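Local coordinates for orotidine 5'-phosphate decarboxylase (Sulfolobus solfataricus, PDB 4DBD), which probably catalyses the decarboxylation of orotidine 5'-monophosphate to uridine 5'-monophosphate, the last step of de novo UMP synthesis, at residues G143-R153 with G171-D182. Numbering follows the deposited sequence.
Sequences GTKLDHITQYR and GSYGDAVCAGAD. With SO4 (sulfate ion), chain C.
The carbonyl oxygen of Gly180 is gripped side-on by Arg153, NE at 2.8 Å and NH2 at 3.0 Å, with the oxygen close to the guanidinium plane. It illustrates how neighbouring outer helices of a TIM barrel are joined: helices 146-153 and 175-179 run in the same general direction, their axes 34° apart, and the second ends in a Schellman motif at Gly180; the Ala179 and Gly180 carbonyls meet the first helix. Arg153 reaches Gly180 O because its CG stands anti to the backbone N (chi1 169°) and the chain then bends twice. NH2 also meets Asp182 OD2 at 2.6 Å, a salt bridge with weak hydrogen-bond geometry, guanidinium and carboxylate planes 70° apart; the same OD2 accepts from Ile161 N, while NH1 goes to Met159 O. A leucine in place of Arg153 would probably leave the Asp182 carboxylate without its cationic mate and Gly180 O without both donors. Between the helices Ile149 is the apolar wedge, CD1 on Ala176 CB at 3.7 Å and CG2 over the Ala179-Ala181 backbone, with Leu146 CD2 lying against the Asp175 carbonyl oxygen. One residue on from Ile149, Thr150 OG1 donates in the carbonyl plane to a lone pair of Ala179 O, at 2.9 Å.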
loop_
_atom_site.group_PDB
_atom_site.type_symbol
_atom_site.label_atom_id
_atom_site.label_comp_id
_atom_site.label_asym_id
_atom_site.label_seq_id
_atom_site.Cartn_x
_atom_site.Cartn_y
_atom_site.Cartn_z
ATOM N N GLY A 143 -17.120 0.528 -7.566
ATOM C CA GLY A 143 -18.566 0.689 -7.645
ATOM C C GLY A 143 -19.034 1.799 -8.577
ATOM O O GLY A 143 -20.205 1.840 -8.959
ATOM N N THR A 144 -18.127 2.705 -8.935
ATOM C CA THR A 144 -18.408 3.719 -9.945
ATOM C C THR A 144 -18.252 3.107 -11.331
ATOM O O THR A 144 -18.647 3.704 -12.336
ATOM C CB THR A 144 -17.401 4.861 -9.873
ATOM O OG1 THR A 144 -16.082 4.304 -9.874
ATOM C CG2 THR A 144 -17.605 5.690 -8.627
ATOM N N LYS A 145 -17.647 1.926 -11.377
ATOM C CA LYS A 145 -17.265 1.302 -12.638
ATOM C C LYS A 145 -18.173 0.106 -12.931
ATOM O O LYS A 145 -17.715 -1.048 -12.943
ATOM C CB LYS A 145 -15.797 0.862 -12.575
ATOM C CG LYS A 145 -14.824 1.949 -12.090
ATOM C CD LYS A 145 -14.787 3.144 -13.052
ATOM C CE LYS A 145 -13.642 4.118 -12.721
ATOM N NZ LYS A 145 -12.283 3.585 -13.059
ATOM N N LEU A 146 -19.456 0.392 -13.160
ATOM C CA LEU A 146 -20.469 -0.656 -13.306
ATOM C C LEU A 146 -20.220 -1.587 -14.489
ATOM O O LEU A 146 -20.382 -2.788 -14.349
ATOM C CB LEU A 146 -21.886 -0.077 -13.378
ATOM C CG LEU A 146 -22.396 0.740 -12.186
ATOM C CD1 LEU A 146 -23.889 0.989 -12.331
ATOM C CD2 LEU A 146 -22.101 0.046 -10.857
ATOM N N ASP A 147 -19.858 -1.033 -15.647
ATOM C CA ASP A 147 -19.563 -1.861 -16.817
ATOM C C ASP A 147 -18.508 -2.901 -16.472
ATOM O O ASP A 147 -18.618 -4.072 -16.848
ATOM C CB ASP A 147 -19.056 -1.006 -17.980
ATOM C CG ASP A 147 -20.158 -0.192 -18.632
ATOM O OD1 ASP A 147 -21.009 0.336 -17.890
ATOM O OD2 ASP A 147 -20.174 -0.094 -19.885
ATOM N N HIS A 148 -17.477 -2.466 -15.757
ATOM C CA HIS A 148 -16.373 -3.370 -15.420
ATOM C C HIS A 148 -16.810 -4.456 -14.438
ATOM O O HIS A 148 -16.322 -5.592 -14.498
ATOM C CB HIS A 148 -15.179 -2.580 -14.882
ATOM C CG HIS A 148 -14.556 -1.664 -15.892
ATOM N ND1 HIS A 148 -13.761 -2.123 -16.920
ATOM C CD2 HIS A 148 -14.606 -0.318 -16.028
ATOM C CE1 HIS A 148 -13.349 -1.098 -17.644
ATOM N NE2 HIS A 148 -13.848 0.008 -17.125
ATOM N N ILE A 149 -17.729 -4.118 -13.536
ATOM C CA ILE A 149 -18.272 -5.108 -12.610
ATOM C C ILE A 149 -18.949 -6.239 -13.371
ATOM O O ILE A 149 -18.709 -7.419 -13.101
ATOM C CB ILE A 149 -19.294 -4.471 -11.635
ATOM C CG1 ILE A 149 -18.601 -3.449 -10.740
ATOM C CG2 ILE A 149 -19.976 -5.531 -10.785
ATOM C CD1 ILE A 149 -19.548 -2.736 -9.775
ATOM N N THR A 150 -19.807 -5.887 -14.326
ATOM C CA THR A 150 -20.528 -6.924 -15.057
ATOM C C THR A 150 -19.549 -7.800 -15.846
ATOM O O THR A 150 -19.648 -9.031 -15.841
ATOM C CB THR A 150 -21.570 -6.325 -15.999
ATOM O OG1 THR A 150 -22.365 -5.367 -15.283
ATOM C CG2 THR A 150 -22.460 -7.431 -16.546
ATOM N N GLN A 151 -18.587 -7.154 -16.493
ATOM C CA GLN A 151 -17.577 -7.847 -17.284
ATOM C C GLN A 151 -16.676 -8.715 -16.424
ATOM O O GLN A 151 -16.385 -9.850 -16.783
ATOM C CB GLN A 151 -16.758 -6.839 -18.092
ATOM C CG GLN A 151 -17.586 -6.182 -19.194
ATOM C CD GLN A 151 -17.117 -4.788 -19.548
ATOM O OE1 GLN A 151 -16.029 -4.362 -19.150
ATOM N NE2 GLN A 151 -17.945 -4.059 -20.298
ATOM N N TYR A 152 -16.230 -8.203 -15.283
ATOM C CA TYR A 152 -15.480 -9.068 -14.381
ATOM C C TYR A 152 -16.329 -10.237 -13.879
ATOM O O TYR A 152 -15.820 -11.341 -13.704
ATOM C CB TYR A 152 -14.832 -8.286 -13.224
ATOM C CG TYR A 152 -13.474 -7.740 -13.599
ATOM C CD1 TYR A 152 -13.354 -6.556 -14.304
ATOM C CD2 TYR A 152 -12.313 -8.434 -13.280
ATOM C CE1 TYR A 152 -12.116 -6.058 -14.665
ATOM C CE2 TYR A 152 -11.067 -7.943 -13.640
ATOM C CZ TYR A 152 -10.982 -6.754 -14.330
ATOM O OH TYR A 152 -9.747 -6.257 -14.703
ATOM N N ARG A 153 -17.622 -10.010 -13.677
ATOM C CA ARG A 153 -18.503 -11.095 -13.243
ATOM C C ARG A 153 -18.583 -12.166 -14.329
ATOM O O ARG A 153 -18.614 -13.360 -14.038
ATOM C CB ARG A 153 -19.895 -10.571 -12.895
ATOM C CG ARG A 153 -20.940 -11.668 -12.701
ATOM C CD ARG A 153 -20.496 -12.688 -11.669
ATOM N NE ARG A 153 -20.437 -12.096 -10.340
ATOM C CZ ARG A 153 -19.641 -12.519 -9.363
ATOM N NH1 ARG A 153 -18.815 -13.538 -9.561
ATOM N NH2 ARG A 153 -19.665 -11.904 -8.191
ATOM N N GLY A 171 -21.218 5.950 -6.101
ATOM C CA GLY A 171 -22.027 4.745 -6.203
ATOM C C GLY A 171 -23.373 4.845 -5.495
ATOM O O GLY A 171 -23.432 5.062 -4.270
ATOM N N SER A 172 -24.452 4.695 -6.271
ATOM C CA SER A 172 -25.816 4.639 -5.730
ATOM C C SER A 172 -26.074 3.257 -5.134
ATOM O O SER A 172 -25.930 2.258 -5.823
ATOM C CB SER A 172 -26.833 4.923 -6.827
ATOM O OG SER A 172 -28.159 4.808 -6.335
ATOM N N TYR A 173 -26.469 3.205 -3.859
ATOM C CA TYR A 173 -26.491 1.939 -3.120
ATOM C C TYR A 173 -27.254 0.832 -3.823
ATOM O O TYR A 173 -28.432 0.998 -4.165
ATOM C CB TYR A 173 -27.050 2.130 -1.707
ATOM C CG TYR A 173 -26.470 3.331 -1.025
ATOM C CD1 TYR A 173 -25.152 3.332 -0.582
ATOM C CD2 TYR A 173 -27.228 4.474 -0.839
ATOM C CE1 TYR A 173 -24.613 4.440 0.036
ATOM C CE2 TYR A 173 -26.698 5.587 -0.217
ATOM C CZ TYR A 173 -25.400 5.569 0.214
ATOM O OH TYR A 173 -24.871 6.680 0.830
ATOM N N GLY A 174 -26.583 -0.300 -4.012
ATOM C CA GLY A 174 -27.190 -1.477 -4.602
ATOM C C GLY A 174 -26.893 -1.631 -6.079
ATOM O O GLY A 174 -27.109 -2.702 -6.647
ATOM N N ASP A 175 -26.389 -0.571 -6.705
ATOM C CA ASP A 175 -26.118 -0.614 -8.146
ATOM C C ASP A 175 -24.988 -1.567 -8.495
ATOM O O ASP A 175 -24.977 -2.157 -9.583
ATOM C CB ASP A 175 -25.784 0.776 -8.709
ATOM C CG ASP A 175 -27.006 1.671 -8.851
ATOM O OD1 ASP A 175 -28.138 1.234 -8.545
ATOM O OD2 ASP A 175 -26.825 2.823 -9.286
ATOM N N ALA A 176 -24.021 -1.696 -7.591
ATOM C CA ALA A 176 -22.892 -2.579 -7.836
ATOM C C ALA A 176 -23.333 -4.029 -7.719
ATOM O O ALA A 176 -23.034 -4.847 -8.590
ATOM C CB ALA A 176 -21.753 -2.278 -6.884
ATOM N N VAL A 177 -24.058 -4.343 -6.650
ATOM C CA VAL A 177 -24.637 -5.669 -6.524
ATOM C C VAL A 177 -25.493 -6.006 -7.748
ATOM O O VAL A 177 -25.363 -7.087 -8.309
ATOM C CB VAL A 177 -25.444 -5.830 -5.234
ATOM C CG1 VAL A 177 -26.093 -7.205 -5.192
ATOM C CG2 VAL A 177 -24.524 -5.642 -4.032
ATOM N N CYS A 178 -26.344 -5.080 -8.184
ATOM C CA CYS A 178 -27.187 -5.374 -9.343
ATOM C C CYS A 178 -26.358 -5.607 -10.612
ATOM O O CYS A 178 -26.729 -6.425 -11.450
ATOM C CB CYS A 178 -28.272 -4.307 -9.547
ATOM S SG CYS A 178 -29.566 -4.341 -8.270
ATOM N N ALA A 179 -25.213 -4.934 -10.726
ATOM C CA ALA A 179 -24.318 -5.134 -11.869
ATOM C C ALA A 179 -23.538 -6.452 -11.821
ATOM O O ALA A 179 -22.940 -6.856 -12.820
ATOM C CB ALA A 179 -23.353 -3.960 -12.009
ATOM N N GLY A 180 -23.516 -7.109 -10.663
ATOM C CA GLY A 180 -22.877 -8.408 -10.573
ATOM C C GLY A 180 -21.950 -8.595 -9.389
ATOM O O GLY A 180 -21.376 -9.673 -9.219
ATOM N N ALA A 181 -21.810 -7.563 -8.563
ATOM C CA ALA A 181 -20.967 -7.668 -7.371
ATOM C C ALA A 181 -21.656 -8.503 -6.290
ATOM O O ALA A 181 -22.880 -8.571 -6.223
ATOM C CB ALA A 181 -20.613 -6.284 -6.843
ATOM N N ASP A 182 -20.864 -9.133 -5.430
ATOM C CA ASP A 182 -21.423 -9.863 -4.304
ATOM C C ASP A 182 -21.724 -8.950 -3.115
ATOM O O ASP A 182 -22.786 -9.039 -2.508
ATOM C CB ASP A 182 -20.477 -10.987 -3.883
ATOM C CG ASP A 182 -20.364 -12.053 -4.939
ATOM O OD1 ASP A 182 -21.350 -12.800 -5.115
ATOM O OD2 ASP A 182 -19.315 -12.131 -5.611
HETATM S S SO4 C . -13.291 3.698 -18.010
HETATM O O1 SO4 C . -14.453 3.476 -17.149
HETATM O O2 SO4 C . -12.237 4.357 -17.237
HETATM O O3 SO4 C . -12.804 2.415 -18.518
HETATM O O4 SO4 C . -13.666 4.549 -19.133
#